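Local coordinates for type IV pilus biogenesis protein PilB (Streptococcus sanguinis, PDB 7B7P) that probably helps type IV pili adhere, as a minor pilin carrying a von Willebrand factor A-like module with a metal-ion-dependent adhesion site that binds magnesium, at residues A[263-267]-A[320-326]; A[255-260]-A[285-291]; A[274-278]-A[419-423]; A[308-312]-A[334-340]; A[205-209]-A[413-417]. All blocks are in the same frame, centred on the assembly; numbering follows the deposited sequence.

Contact 1: A[263-267]-A[320-326]; sequences RYGMI and DLSPTLG
An Asx turn followed by an ST turn shapes a loop that wraps the end of an arginine from a helix of the von Willebrand factor A-like module. Residues 263-267 are helical, with Ile267 N bonded to Arg263 O at 3.0 Å. Residues 320-326 have no regular structure. Asp320 OD1 accepts from Ser322 N at 3.2 Å, and Ser322 OG accepts from Thr324 N at 2.6 Å. The nearest CA pairs are Ile267-Pro323 (7.3 Å), Tyr264-Leu325 (7.5 Å) and Arg263-Leu321 (7.9 Å). Arg263 is extended at chi1 and chi2 (both t), then turns at chi3 (p). Its NH1 donates to Ser322 O at 2.8 Å. Its NH2 forms a salt bridge with Asp320 OD2 at 3.3 Å, with a weak hydrogen bond. Leu325 CD2 lies over one guanidinium face and Asp320 O over the opposite one. Leu325 CD1 sits 4.0 Å from the Tyr264 ring centroid, almost on the ring normal, a CH-pi contact. A water joins Tyr264 OH (3.0 Å) and, weakly, Gly326 O (2.9 Å). Ile267 CD1 packs on Pro323 CB at 3.7 Å. Asp320 also pairs with Arg331, and Arg263 with Asp260. Helix 341-358 touches Arg263 through Tyr350 and Val354, strand 223-228 touches Ile267 and Leu325 through Tyr225, and strand 289-291 touches Arg263 and Asp320 through Leu291.

Contact 2: A[255-260]-A[285-291]; sequences VTNPGD and GIPNAYL
Thr256, Ala289 and Asn257 lose the most surface in this buried contact. Thr256 is in an extended conformation (phi/psi -124/106) and its CA lies 5.4 Å from that of Pro287. Its backbone holds Asn288 at two points. Thr256 N donates to Asn288 OD1 at 2.8 Å, and Asn288 N donates to Thr256 O at 3.1 Å. Asn288 takes the p rotamer at chi1, which brings its amide round to Thr256. A water bridges Thr256 OG1 (3.1 Å) and, weakly, Asn288 ND2 (3.4 Å). Ala289 starts the short strand 289-291. Its CB points at the first segment and meets Val255 CG2 at 3.8 Å and Asn257 CB at 3.8 Å. The CA atoms of Asn257 and Ala289 are 4.6 Å apart. Asn257 is the N-cap of helix 258-270: its OD1 accepts from Asp260 N at 3.3 Å. Its ND2 reaches Leu291 CG at 3.7 Å and bonds to Thr221 O. Pro258 CG rests on Pro287 CB at 4.1 Å. Asp260 forms a salt bridge with Arg263. A bound magnesium ion lies about 3 Å from the Thr256 side chain. Ser173 and Asp284, which bind Mg2+ in a structure of this protein, have side chains about 5 and 4 Å from Gly285. The Thr256 loop and the turn after Asp284 lie beside the magnesium, as expected for the MIDAS of a von Willebrand factor A-like domain.

Contact 3: A[274-278]-A[419-423]; sequences AQLKY and DLWFV
Strand 276-278 and helix 419-423 run nearly antiparallel, at 158° between their N-to-C directions, with axes 10.8 Å apart at closest approach. The nearest CA atoms are those of Leu276 and Leu420, at 7.7 Å. Gln275, just before the strand, and Leu276 and Tyr278 within it all point toward the helix. The apolar part centres on Leu276 (chi1 m, chi2 t). Its CD1 lies 3.8 Å from Leu420 CA and 4.1 Å from Leu420 CD1. The same methyl is 4.1 Å from Val423 CG1 and 4.2 Å from Asp419 CB. At the exposed end, Gln275 NE2 approaches Val423 CG2 at 3.8 Å, a plain packing contact. The polar part is one hydrogen bond. Tyr278 (chi1 m) reaches across, and its OH donates to Asp419 OD2 at 2.7 Å. The carboxylate meets the edge of the tyrosine ring. Within the helix, Val423 N bonds to Asp419 O at 2.9 Å. This is a helix laid on the parallel core of a Rossmann-like alpha/beta domain. Leu276 and Tyr278 bond by their backbones to Ala163 and Ser165 of the adjacent strand 162-169. Asp419 has further partners: OD2 forms a salt bridge with Arg364, and OD1 accepts from Gln415 NE2. The buried carboxylate of Asp419 is thus paired with Arg364, and Tyr278 OH ties that pair to the strand beside the apolar contacts of Leu276.

Contact 4: A[308-312]-A[334-340]; sequences GAGRV and YDLYSRD
Strands 311-312 and 334-335 pair antiparallel. Val312 and Tyr334 form a hydrogen-bonded pair (CA-CA 5.5 Å): Val312 N donates to Tyr334 O at 2.9 Å and Tyr334 N to Val312 O at 3.0 Å. Arg311 and Asp335 form the next, non-hydrogen-bonded pair, with CA atoms 4.2 Å apart. Beyond it Leu336 N donates to Gly310 O at 2.8 Å. Gly310 has positive phi (71/36), and a CB there would clash with Tyr337 CE2. Segment 334-340 then makes a type I turn from Asp335 to Ser338, with Ser338 N bonded to Asp335 O at 3.2 Å. Asp335 (chi1 t) braces it. OD1 accepts from Tyr337 N at 3.0 Å, an Asx turn, while OD2 accepts from Arg339 N at 2.8 Å and Asp340 N at 2.9 Å. Val312 and Tyr334 share one sheet face, where Val312 CG2 meets Tyr334 CE1 at 3.6 Å. Tyr334 OH bonds to Tyr329. Arg311 and Asp335 share the other face, their CB atoms 3.9 Å apart. Arg339 NH2 donates to Ala309 O at 3.2 Å. Arg311 NE lies 4.1 Å from Asp340 OD1, too far for a salt bridge. Asp340 is the N-cap of helix 341-358 and bonds to Thr343. The arrangement is the central strand pair of a four-stranded antiparallel sheet, which leads by a turn into a capped helix.

Contact 5: A[205-209]-A[413-417]; sequences DLAEI and KKQIQ
Asp205 begins the contact on helix 191-209. The axes of segments 205-209 and 413-417 run 10° from parallel and approach to 9.9 Å. Asp205 (chi1 t) points toward the other helix, and its OD2 lies 3.3 Å from Lys413 CD. The charges are further apart: Asp205 OD1 is 4.3 Å from Lys413 NZ, beyond a salt bridge. Leu206 (chi1 m, chi2 t) comes next. Leu206 CA is 6.0 Å from Lys413 CA. Leu206 CD2 touches Lys413 CG and Ile416 CD1, both at 4.1 Å. Lys413 packs as a knob into a hole formed by Asp205, Leu206, Glu208 and Ile209. Both helices cover strand 162-169 of the alpha/beta domain, with Leu206 on Phe166 and Ile416 on Ile162. Glu208 stays at the exposed margin, its OE2 4.3 Å from Lys413 NZ, again too long for a salt bridge. Ile209 (chi1 m, chi2 t) buries the most of segment 205-209. Its CD1 meets Ile416 CG2 at 4.1 Å and Gln417 N at 3.8 Å, its CG1 lies 4.0 Å from Lys413 CE, and its CG2 lies 3.8 Å from Gln417 NE2.

Contacts 3 and 5 share helix 402-424. Their centres are 11 Å apart, and Leu420 CD2 meets Ile209 CG2 at 3.4 Å. This C-terminal helix covers strands 162-169 and 276-283 of the main sheet. Contacts 1, 2 and 4 lie farther out, toward the metal end. Contacts 1 and 2 share helix 258-270, with centres 14 Å apart. Contacts 2 and 4 are 12 Å apart between centres and join neighbouring strands 289-291 and 332-335. The centres of contacts 3 and 4 are 41 Å apart. Along the chain, contacts 1, 2 and 4 are nested inside contact 5. Strands 289-291, 302-305, 311-314 and 332-335 come between core strand 276-283 and helix 341-358, so their sheet is probably an insertion near the metal site.

Contact 1: A[263-267]-A[320-326]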
# COMPACT_ATOMS: atom_id res chain seq x y z
N ARG A 263 -7.58 -17.16 2.42
CA ARG A 263 -8.90 -17.36 1.83
C ARG A 263 -9.95 -16.58 2.61
O ARG A 263 -10.76 -15.85 2.02
CB ARG A 263 -9.24 -18.86 1.79
CG ARG A 263 -10.65 -19.15 1.26
CD ARG A 263 -10.82 -20.64 0.96
NE ARG A 263 -10.78 -21.49 2.16
CZ ARG A 263 -11.62 -22.51 2.36
NH1 ARG A 263 -12.56 -22.78 1.44
NH2 ARG A 263 -11.54 -23.26 3.45
N TYR A 264 -9.96 -16.73 3.93
CA TYR A 264 -10.93 -15.97 4.73
C TYR A 264 -10.74 -14.47 4.53
O TYR A 264 -11.70 -13.74 4.30
CB TYR A 264 -10.80 -16.33 6.19
CG TYR A 264 -11.49 -17.62 6.61
CD1 TYR A 264 -11.25 -18.81 5.93
CD2 TYR A 264 -12.34 -17.66 7.71
CE1 TYR A 264 -11.84 -19.99 6.32
CE2 TYR A 264 -12.94 -18.84 8.11
CZ TYR A 264 -12.69 -20.00 7.41
OH TYR A 264 -13.27 -21.19 7.78
N GLY A 265 -9.48 -14.01 4.57
CA GLY A 265 -9.22 -12.60 4.36
C GLY A 265 -9.75 -12.09 3.05
O GLY A 265 -10.48 -11.11 3.00
N MET A 266 -9.41 -12.78 1.95
CA MET A 266 -9.75 -12.24 0.63
C MET A 266 -11.25 -12.30 0.35
O MET A 266 -11.80 -11.39 -0.29
CB MET A 266 -8.98 -12.98 -0.47
CG MET A 266 -7.48 -12.74 -0.42
SD MET A 266 -6.65 -13.39 -1.87
CE MET A 266 -5.13 -12.39 -1.87
N ILE A 267 -11.94 -13.37 0.77
CA ILE A 267 -13.37 -13.40 0.45
C ILE A 267 -14.12 -12.35 1.27
O ILE A 267 -15.02 -11.69 0.75
CB ILE A 267 -13.99 -14.80 0.62
CG1 ILE A 267 -15.41 -14.79 0.04
CG2 ILE A 267 -14.07 -15.23 2.05
CD1 ILE A 267 -15.95 -16.18 -0.31
N ASP A 320 -8.77 -26.91 -1.34
CA ASP A 320 -10.07 -26.37 -0.96
C ASP A 320 -10.14 -24.90 -1.30
O ASP A 320 -9.78 -24.03 -0.49
CB ASP A 320 -10.30 -26.58 0.54
CG ASP A 320 -11.70 -26.19 0.98
OD1 ASP A 320 -12.54 -25.81 0.13
OD2 ASP A 320 -11.96 -26.24 2.19
N LEU A 321 -10.61 -24.61 -2.50
CA LEU A 321 -10.85 -23.26 -2.99
C LEU A 321 -12.32 -22.85 -2.92
O LEU A 321 -12.74 -21.96 -3.66
CB LEU A 321 -10.36 -23.16 -4.43
CG LEU A 321 -8.92 -23.61 -4.56
CD1 LEU A 321 -8.52 -23.49 -6.04
CD2 LEU A 321 -8.04 -22.73 -3.65
N SER A 322 -13.12 -23.50 -2.08
CA SER A 322 -14.54 -23.18 -2.09
C SER A 322 -14.79 -21.82 -1.42
O SER A 322 -14.12 -21.45 -0.46
CB SER A 322 -15.35 -24.26 -1.37
OG SER A 322 -16.64 -23.75 -1.06
N PRO A 323 -15.79 -21.07 -1.90
CA PRO A 323 -16.25 -19.91 -1.14
C PRO A 323 -17.00 -20.29 0.10
O PRO A 323 -17.29 -19.42 0.93
CB PRO A 323 -17.16 -19.17 -2.13
CG PRO A 323 -16.92 -19.80 -3.45
CD PRO A 323 -16.50 -21.20 -3.18
N THR A 324 -17.33 -21.58 0.27
CA THR A 324 -17.95 -22.09 1.48
C THR A 324 -16.83 -22.43 2.46
O THR A 324 -15.98 -23.28 2.17
CB THR A 324 -18.82 -23.32 1.19
OG1 THR A 324 -19.95 -22.92 0.39
CG2 THR A 324 -19.32 -23.95 2.49
N LEU A 325 -16.82 -21.78 3.60
CA LEU A 325 -15.67 -21.82 4.49
C LEU A 325 -15.89 -22.92 5.52
O LEU A 325 -16.78 -22.81 6.37
CB LEU A 325 -15.44 -20.46 5.14
CG LEU A 325 -15.43 -19.32 4.12
CD1 LEU A 325 -15.33 -18.01 4.86
CD2 LEU A 325 -14.28 -19.49 3.09
N GLY A 326 -15.11 -23.97 5.44
CA GLY A 326 -15.28 -25.06 6.39
C GLY A 326 -13.98 -25.78 6.61
O GLY A 326 -13.08 -25.76 5.77
O HOH W 1 -11.56 -23.54 6.95

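Contact 2: A[255-260]-A[285-291]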
# COMPACT_ATOMS: atom_id res chain seq x y z
N VAL A 255 -1.00 -25.60 13.86
CA VAL A 255 0.09 -25.46 12.89
C VAL A 255 -0.15 -24.22 12.02
O VAL A 255 -0.88 -23.31 12.42
CB VAL A 255 0.23 -26.74 12.04
CG1 VAL A 255 0.87 -27.84 12.87
CG2 VAL A 255 -1.14 -27.18 11.51
N THR A 256 0.46 -24.15 10.84
CA THR A 256 0.50 -22.92 10.06
C THR A 256 -0.08 -23.16 8.67
O THR A 256 0.58 -23.77 7.82
CB THR A 256 1.94 -22.38 10.00
OG1 THR A 256 2.46 -22.27 11.33
CG2 THR A 256 2.01 -21.01 9.31
N ASN A 257 -1.29 -22.66 8.43
CA ASN A 257 -2.04 -22.88 7.19
C ASN A 257 -2.35 -21.51 6.60
O ASN A 257 -3.50 -21.04 6.66
CB ASN A 257 -3.31 -23.69 7.45
CG ASN A 257 -4.04 -24.14 6.16
OD1 ASN A 257 -3.78 -23.62 5.08
ND2 ASN A 257 -4.95 -25.12 6.29
N PRO A 258 -1.35 -20.82 6.06
CA PRO A 258 -1.58 -19.46 5.57
C PRO A 258 -2.57 -19.38 4.42
O PRO A 258 -3.32 -18.39 4.31
CB PRO A 258 -0.17 -18.99 5.16
CG PRO A 258 0.56 -20.25 4.82
CD PRO A 258 0.01 -21.31 5.73
N GLY A 259 -2.61 -20.39 3.55
CA GLY A 259 -3.61 -20.39 2.49
C GLY A 259 -5.03 -20.23 3.02
O GLY A 259 -5.81 -19.43 2.50
N ASP A 260 -5.38 -20.97 4.09
CA ASP A 260 -6.75 -20.85 4.59
C ASP A 260 -6.98 -19.48 5.20
O ASP A 260 -8.04 -18.87 5.00
CB ASP A 260 -7.09 -21.98 5.58
CG ASP A 260 -8.62 -22.22 5.71
OD1 ASP A 260 -9.38 -21.89 4.78
OD2 ASP A 260 -9.07 -22.72 6.76
N GLY A 285 6.15 -18.84 11.07
CA GLY A 285 6.62 -20.21 10.91
C GLY A 285 6.58 -20.67 9.47
O GLY A 285 5.97 -20.05 8.60
N ILE A 286 7.26 -21.78 9.24
CA ILE A 286 7.25 -22.38 7.91
C ILE A 286 5.85 -22.89 7.60
O ILE A 286 5.25 -23.61 8.43
CB ILE A 286 8.26 -23.51 7.84
CG1 ILE A 286 9.65 -23.07 8.29
CG2 ILE A 286 8.25 -24.11 6.43
CD1 ILE A 286 10.53 -24.29 8.62
N PRO A 287 5.30 -22.58 6.43
CA PRO A 287 4.03 -23.19 6.01
C PRO A 287 4.08 -24.71 6.09
O PRO A 287 5.01 -25.35 5.58
CB PRO A 287 3.87 -22.71 4.57
CG PRO A 287 4.64 -21.44 4.51
CD PRO A 287 5.83 -21.65 5.42
N ASN A 288 3.09 -25.30 6.75
CA ASN A 288 3.14 -26.75 6.91
C ASN A 288 1.75 -27.37 6.95
O ASN A 288 1.59 -28.45 7.51
CB ASN A 288 3.89 -27.15 8.23
CG ASN A 288 3.21 -26.61 9.48
OD1 ASN A 288 2.25 -25.82 9.41
ND2 ASN A 288 3.66 -27.07 10.62
N ALA A 289 0.73 -26.68 6.42
CA ALA A 289 -0.62 -27.22 6.43
C ALA A 289 -1.40 -26.64 5.25
O ALA A 289 -1.11 -25.53 4.77
CB ALA A 289 -1.32 -26.91 7.77
N TYR A 290 -2.39 -27.39 4.78
CA TYR A 290 -3.27 -26.96 3.69
C TYR A 290 -4.55 -27.77 3.80
O TYR A 290 -4.60 -28.79 4.48
CB TYR A 290 -2.59 -27.14 2.31
CG TYR A 290 -2.08 -28.57 2.06
CD1 TYR A 290 -0.81 -28.97 2.48
CD2 TYR A 290 -2.88 -29.52 1.42
CE1 TYR A 290 -0.36 -30.27 2.27
CE2 TYR A 290 -2.45 -30.80 1.21
CZ TYR A 290 -1.20 -31.19 1.64
OH TYR A 290 -0.78 -32.48 1.43
N LEU A 291 -5.61 -27.28 3.15
CA LEU A 291 -6.88 -27.99 3.09
C LEU A 291 -7.11 -28.51 1.68
O LEU A 291 -6.78 -27.84 0.70
CB LEU A 291 -8.05 -27.09 3.50
CG LEU A 291 -7.99 -26.73 4.98
CD1 LEU A 291 -9.11 -25.81 5.39
CD2 LEU A 291 -8.01 -28.00 5.78
O HOH W 2 3.55 -24.64 13.01

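Contact 3: A[274-278]-A[419-423]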
# COMPACT_ATOMS: atom_id res chain seq x y z
N ALA A 274 -15.34 -0.89 -0.37
CA ALA A 274 -14.13 -0.07 -0.49
C ALA A 274 -13.44 -0.19 -1.84
O ALA A 274 -13.43 -1.26 -2.46
CB ALA A 274 -13.14 -0.44 0.61
N GLN A 275 -12.84 0.90 -2.31
CA GLN A 275 -12.12 0.86 -3.57
C GLN A 275 -10.64 0.53 -3.41
O GLN A 275 -10.00 0.10 -4.38
CB GLN A 275 -12.30 2.19 -4.30
CG GLN A 275 -11.85 2.20 -5.75
CD GLN A 275 -10.87 3.32 -6.01
OE1 GLN A 275 -10.80 4.29 -5.24
NE2 GLN A 275 -10.09 3.20 -7.09
N LEU A 276 -10.08 0.70 -2.21
CA LEU A 276 -8.74 0.24 -1.90
C LEU A 276 -8.86 -0.90 -0.88
O LEU A 276 -9.42 -0.70 0.20
CB LEU A 276 -7.87 1.37 -1.34
CG LEU A 276 -7.54 2.49 -2.34
CD1 LEU A 276 -6.67 3.57 -1.70
CD2 LEU A 276 -6.87 1.90 -3.55
N LYS A 277 -8.32 -2.08 -1.23
CA LYS A 277 -8.44 -3.27 -0.40
C LYS A 277 -7.08 -3.87 -0.11
O LYS A 277 -6.23 -3.98 -1.01
CB LYS A 277 -9.34 -4.33 -1.08
CG LYS A 277 -10.75 -3.85 -1.38
CD LYS A 277 -11.53 -4.93 -2.13
CE LYS A 277 -12.83 -4.39 -2.70
NZ LYS A 277 -13.92 -5.35 -2.57
N TYR A 278 -6.89 -4.32 1.13
CA TYR A 278 -5.58 -4.71 1.61
C TYR A 278 -5.66 -5.96 2.46
O TYR A 278 -6.56 -6.10 3.30
CB TYR A 278 -4.95 -3.58 2.44
CG TYR A 278 -4.64 -2.34 1.64
CD1 TYR A 278 -3.52 -2.27 0.82
CD2 TYR A 278 -5.49 -1.24 1.68
CE1 TYR A 278 -3.23 -1.15 0.10
CE2 TYR A 278 -5.22 -0.11 0.96
CZ TYR A 278 -4.09 -0.07 0.16
OH TYR A 278 -3.83 1.06 -0.57
N ASP A 419 -1.21 5.42 -1.25
CA ASP A 419 -2.13 4.94 -2.28
C ASP A 419 -3.39 5.79 -2.31
O ASP A 419 -3.88 6.16 -3.39
CB ASP A 419 -2.50 3.48 -2.05
CG ASP A 419 -1.30 2.54 -2.14
OD1 ASP A 419 -0.33 2.86 -2.86
OD2 ASP A 419 -1.37 1.48 -1.48
N LEU A 420 -3.93 6.10 -1.13
CA LEU A 420 -5.13 6.93 -1.03
C LEU A 420 -4.92 8.29 -1.69
O LEU A 420 -5.71 8.72 -2.54
CB LEU A 420 -5.51 7.10 0.44
CG LEU A 420 -6.84 7.82 0.67
CD1 LEU A 420 -7.99 7.03 0.06
CD2 LEU A 420 -7.06 8.05 2.14
N TRP A 421 -3.84 8.99 -1.31
CA TRP A 421 -3.51 10.26 -1.95
C TRP A 421 -3.36 10.10 -3.45
O TRP A 421 -3.88 10.90 -4.23
CB TRP A 421 -2.22 10.82 -1.33
CG TRP A 421 -2.52 11.64 -0.15
CD1 TRP A 421 -2.30 11.32 1.17
CD2 TRP A 421 -3.16 12.91 -0.15
NE1 TRP A 421 -2.76 12.33 1.99
CE2 TRP A 421 -3.30 13.32 1.19
CE3 TRP A 421 -3.63 13.76 -1.17
CZ2 TRP A 421 -3.88 14.54 1.54
CZ3 TRP A 421 -4.21 14.97 -0.82
CH2 TRP A 421 -4.33 15.35 0.53
N PHE A 422 -2.68 9.04 -3.88
CA PHE A 422 -2.35 8.89 -5.29
C PHE A 422 -3.58 8.62 -6.14
O PHE A 422 -3.60 8.97 -7.33
CB PHE A 422 -1.34 7.76 -5.46
CG PHE A 422 -0.26 8.07 -6.42
CD1 PHE A 422 -0.47 7.92 -7.78
CD2 PHE A 422 0.98 8.50 -5.98
CE1 PHE A 422 0.54 8.20 -8.69
CE2 PHE A 422 2.00 8.78 -6.87
CZ PHE A 422 1.78 8.64 -8.23
N VAL A 423 -4.61 7.99 -5.56
CA VAL A 423 -5.78 7.62 -6.35
C VAL A 423 -6.83 8.73 -6.33
O VAL A 423 -7.56 8.91 -7.32
CB VAL A 423 -6.36 6.27 -5.86
CG1 VAL A 423 -7.17 6.44 -4.55
CG2 VAL A 423 -7.18 5.61 -6.96

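Contact 4: A[308-312]-A[334-340]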
# COMPACT_ATOMS: atom_id res chain seq x y z
N GLY A 308 3.47 -42.12 13.41
CA GLY A 308 4.88 -42.47 13.41
C GLY A 308 5.77 -41.56 12.60
O GLY A 308 6.91 -41.91 12.28
N ALA A 309 5.27 -40.37 12.26
CA ALA A 309 6.07 -39.41 11.52
C ALA A 309 5.50 -38.00 11.67
O ALA A 309 6.13 -37.03 11.25
CB ALA A 309 6.15 -39.79 10.04
N GLY A 310 4.31 -37.89 12.25
CA GLY A 310 3.69 -36.61 12.52
C GLY A 310 3.21 -35.85 11.30
O GLY A 310 3.29 -34.61 11.28
N ARG A 311 2.70 -36.56 10.29
CA ARG A 311 2.19 -35.84 9.12
C ARG A 311 1.15 -36.67 8.36
O ARG A 311 1.14 -37.90 8.42
CB ARG A 311 3.32 -35.44 8.18
CG ARG A 311 4.11 -36.59 7.61
CD ARG A 311 4.98 -36.07 6.50
NE ARG A 311 5.74 -37.11 5.84
CZ ARG A 311 6.96 -37.49 6.18
NH1 ARG A 311 7.58 -36.92 7.22
NH2 ARG A 311 7.57 -38.45 5.49
N VAL A 312 0.29 -35.95 7.65
CA VAL A 312 -0.67 -36.52 6.72
C VAL A 312 -0.56 -35.76 5.41
O VAL A 312 -0.63 -34.53 5.38
CB VAL A 312 -2.11 -36.43 7.26
CG1 VAL A 312 -3.09 -36.91 6.22
CG2 VAL A 312 -2.23 -37.22 8.56
N TYR A 334 -0.84 -31.82 6.61
CA TYR A 334 -0.01 -31.13 7.59
C TYR A 334 1.21 -31.97 7.94
O TYR A 334 1.22 -33.19 7.79
CB TYR A 334 -0.77 -30.82 8.87
CG TYR A 334 -1.14 -32.05 9.65
CD1 TYR A 334 -2.24 -32.82 9.26
CD2 TYR A 334 -0.43 -32.43 10.77
CE1 TYR A 334 -2.61 -33.96 9.97
CE2 TYR A 334 -0.79 -33.56 11.50
CZ TYR A 334 -1.89 -34.33 11.09
OH TYR A 334 -2.29 -35.45 11.78
N ASP A 335 2.23 -31.28 8.45
CA ASP A 335 3.47 -31.88 8.94
C ASP A 335 3.85 -31.18 10.24
O ASP A 335 4.30 -30.02 10.22
CB ASP A 335 4.56 -31.76 7.88
CG ASP A 335 5.93 -32.10 8.41
OD1 ASP A 335 6.00 -32.79 9.44
OD2 ASP A 335 6.94 -31.72 7.77
N LEU A 336 3.68 -31.87 11.37
CA LEU A 336 3.97 -31.26 12.67
C LEU A 336 5.44 -30.87 12.83
O LEU A 336 5.74 -29.99 13.62
CB LEU A 336 3.58 -32.20 13.81
CG LEU A 336 2.10 -32.58 13.90
CD1 LEU A 336 1.89 -33.85 14.74
CD2 LEU A 336 1.32 -31.44 14.47
N TYR A 337 6.35 -31.49 12.11
CA TYR A 337 7.77 -31.20 12.27
C TYR A 337 8.31 -30.21 11.25
O TYR A 337 9.49 -29.84 11.35
CB TYR A 337 8.56 -32.50 12.20
CG TYR A 337 8.16 -33.42 13.32
CD1 TYR A 337 8.48 -33.12 14.63
CD2 TYR A 337 7.40 -34.56 13.07
CE1 TYR A 337 8.10 -33.95 15.67
CE2 TYR A 337 7.02 -35.40 14.09
CZ TYR A 337 7.37 -35.09 15.40
OH TYR A 337 6.99 -35.92 16.42
N SER A 338 7.50 -29.77 10.28
CA SER A 338 7.90 -28.78 9.26
C SER A 338 9.22 -29.13 8.59
O SER A 338 10.07 -28.27 8.39
CB SER A 338 7.95 -27.36 9.84
OG SER A 338 6.80 -27.08 10.63
N ARG A 339 9.38 -30.40 8.22
CA ARG A 339 10.59 -30.91 7.57
C ARG A 339 10.36 -31.55 6.20
O ARG A 339 11.31 -31.65 5.42
CB ARG A 339 11.26 -31.95 8.48
CG ARG A 339 10.37 -33.16 8.72
CD ARG A 339 11.00 -34.18 9.64
NE ARG A 339 10.00 -35.15 10.08
CZ ARG A 339 10.28 -36.24 10.80
NH1 ARG A 339 11.54 -36.50 11.17
NH2 ARG A 339 9.31 -37.06 11.15
N ASP A 340 9.15 -31.99 5.90
CA ASP A 340 8.86 -32.66 4.63
C ASP A 340 8.71 -31.62 3.50
O ASP A 340 7.76 -30.84 3.50
CB ASP A 340 7.60 -33.49 4.79
CG ASP A 340 7.19 -34.17 3.52
OD1 ASP A 340 7.93 -35.07 3.06
OD2 ASP A 340 6.11 -33.82 2.99

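Contact 5: A[205-209]-A[413-417]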
# COMPACT_ATOMS: atom_id res chain seq x y z
N ASP A 205 -3.17 4.11 14.38
CA ASP A 205 -2.49 4.80 13.29
C ASP A 205 -3.32 4.78 12.01
O ASP A 205 -3.39 5.79 11.30
CB ASP A 205 -1.11 4.18 13.07
CG ASP A 205 -0.15 5.14 12.40
OD1 ASP A 205 -0.42 6.36 12.45
OD2 ASP A 205 0.88 4.68 11.83
N LEU A 206 -3.96 3.65 11.69
CA LEU A 206 -4.84 3.59 10.52
C LEU A 206 -6.02 4.54 10.67
O LEU A 206 -6.46 5.15 9.69
CB LEU A 206 -5.34 2.17 10.28
CG LEU A 206 -4.39 1.14 9.67
CD1 LEU A 206 -5.13 -0.17 9.51
CD2 LEU A 206 -3.82 1.60 8.34
N ALA A 207 -6.56 4.66 11.89
CA ALA A 207 -7.71 5.54 12.14
C ALA A 207 -7.49 6.93 11.55
O ALA A 207 -8.41 7.51 10.95
CB ALA A 207 -7.98 5.63 13.64
N GLU A 208 -6.27 7.46 11.65
CA GLU A 208 -6.00 8.83 11.23
C GLU A 208 -6.28 9.05 9.75
O GLU A 208 -6.70 10.14 9.35
CB GLU A 208 -4.55 9.19 11.55
CG GLU A 208 -4.26 9.31 13.02
CD GLU A 208 -2.78 9.45 13.29
OE1 GLU A 208 -2.37 9.29 14.47
OE2 GLU A 208 -2.02 9.71 12.32
N ILE A 209 -6.06 8.03 8.92
CA ILE A 209 -6.37 8.16 7.49
C ILE A 209 -7.84 8.50 7.28
O ILE A 209 -8.20 9.19 6.32
CB ILE A 209 -5.97 6.88 6.74
CG1 ILE A 209 -4.58 6.40 7.17
CG2 ILE A 209 -6.00 7.11 5.24
CD1 ILE A 209 -4.00 5.31 6.30
N LYS A 413 0.95 1.57 7.15
CA LYS A 413 0.06 2.72 7.24
C LYS A 413 0.50 3.83 6.28
O LYS A 413 -0.31 4.32 5.48
CB LYS A 413 0.02 3.25 8.68
CG LYS A 413 -0.91 4.45 8.91
CD LYS A 413 -0.16 5.79 8.88
CE LYS A 413 -1.11 6.96 9.12
NZ LYS A 413 -0.56 8.22 8.53
N LYS A 414 1.77 4.22 6.34
CA LYS A 414 2.26 5.28 5.46
C LYS A 414 2.00 4.95 3.99
O LYS A 414 1.69 5.84 3.19
CB LYS A 414 3.76 5.51 5.69
CG LYS A 414 4.12 6.30 6.96
CD LYS A 414 5.65 6.41 7.07
CE LYS A 414 6.09 7.46 8.08
NZ LYS A 414 6.23 6.95 9.48
N GLN A 415 2.12 3.68 3.62
CA GLN A 415 1.96 3.32 2.22
C GLN A 415 0.50 3.28 1.79
O GLN A 415 0.19 3.54 0.63
CB GLN A 415 2.64 1.98 1.96
CG GLN A 415 2.51 1.49 0.53
CD GLN A 415 3.28 2.36 -0.45
OE1 GLN A 415 4.52 2.35 -0.47
NE2 GLN A 415 2.55 3.11 -1.29
N ILE A 416 -0.42 2.95 2.71
CA ILE A 416 -1.84 2.99 2.37
C ILE A 416 -2.28 4.44 2.21
O ILE A 416 -2.96 4.80 1.24
CB ILE A 416 -2.67 2.26 3.43
CG1 ILE A 416 -2.43 0.74 3.36
CG2 ILE A 416 -4.17 2.59 3.26
CD1 ILE A 416 -2.82 0.04 4.66
N GLN A 417 -1.89 5.28 3.17
CA GLN A 417 -2.12 6.72 3.06
C GLN A 417 -1.67 7.25 1.70
O GLN A 417 -2.36 8.08 1.10
CB GLN A 417 -1.38 7.43 4.20
CG GLN A 417 -1.49 8.95 4.13
CD GLN A 417 -2.87 9.45 4.52
OE1 GLN A 417 -3.16 9.68 5.70
NE2 GLN A 417 -3.74 9.59 3.52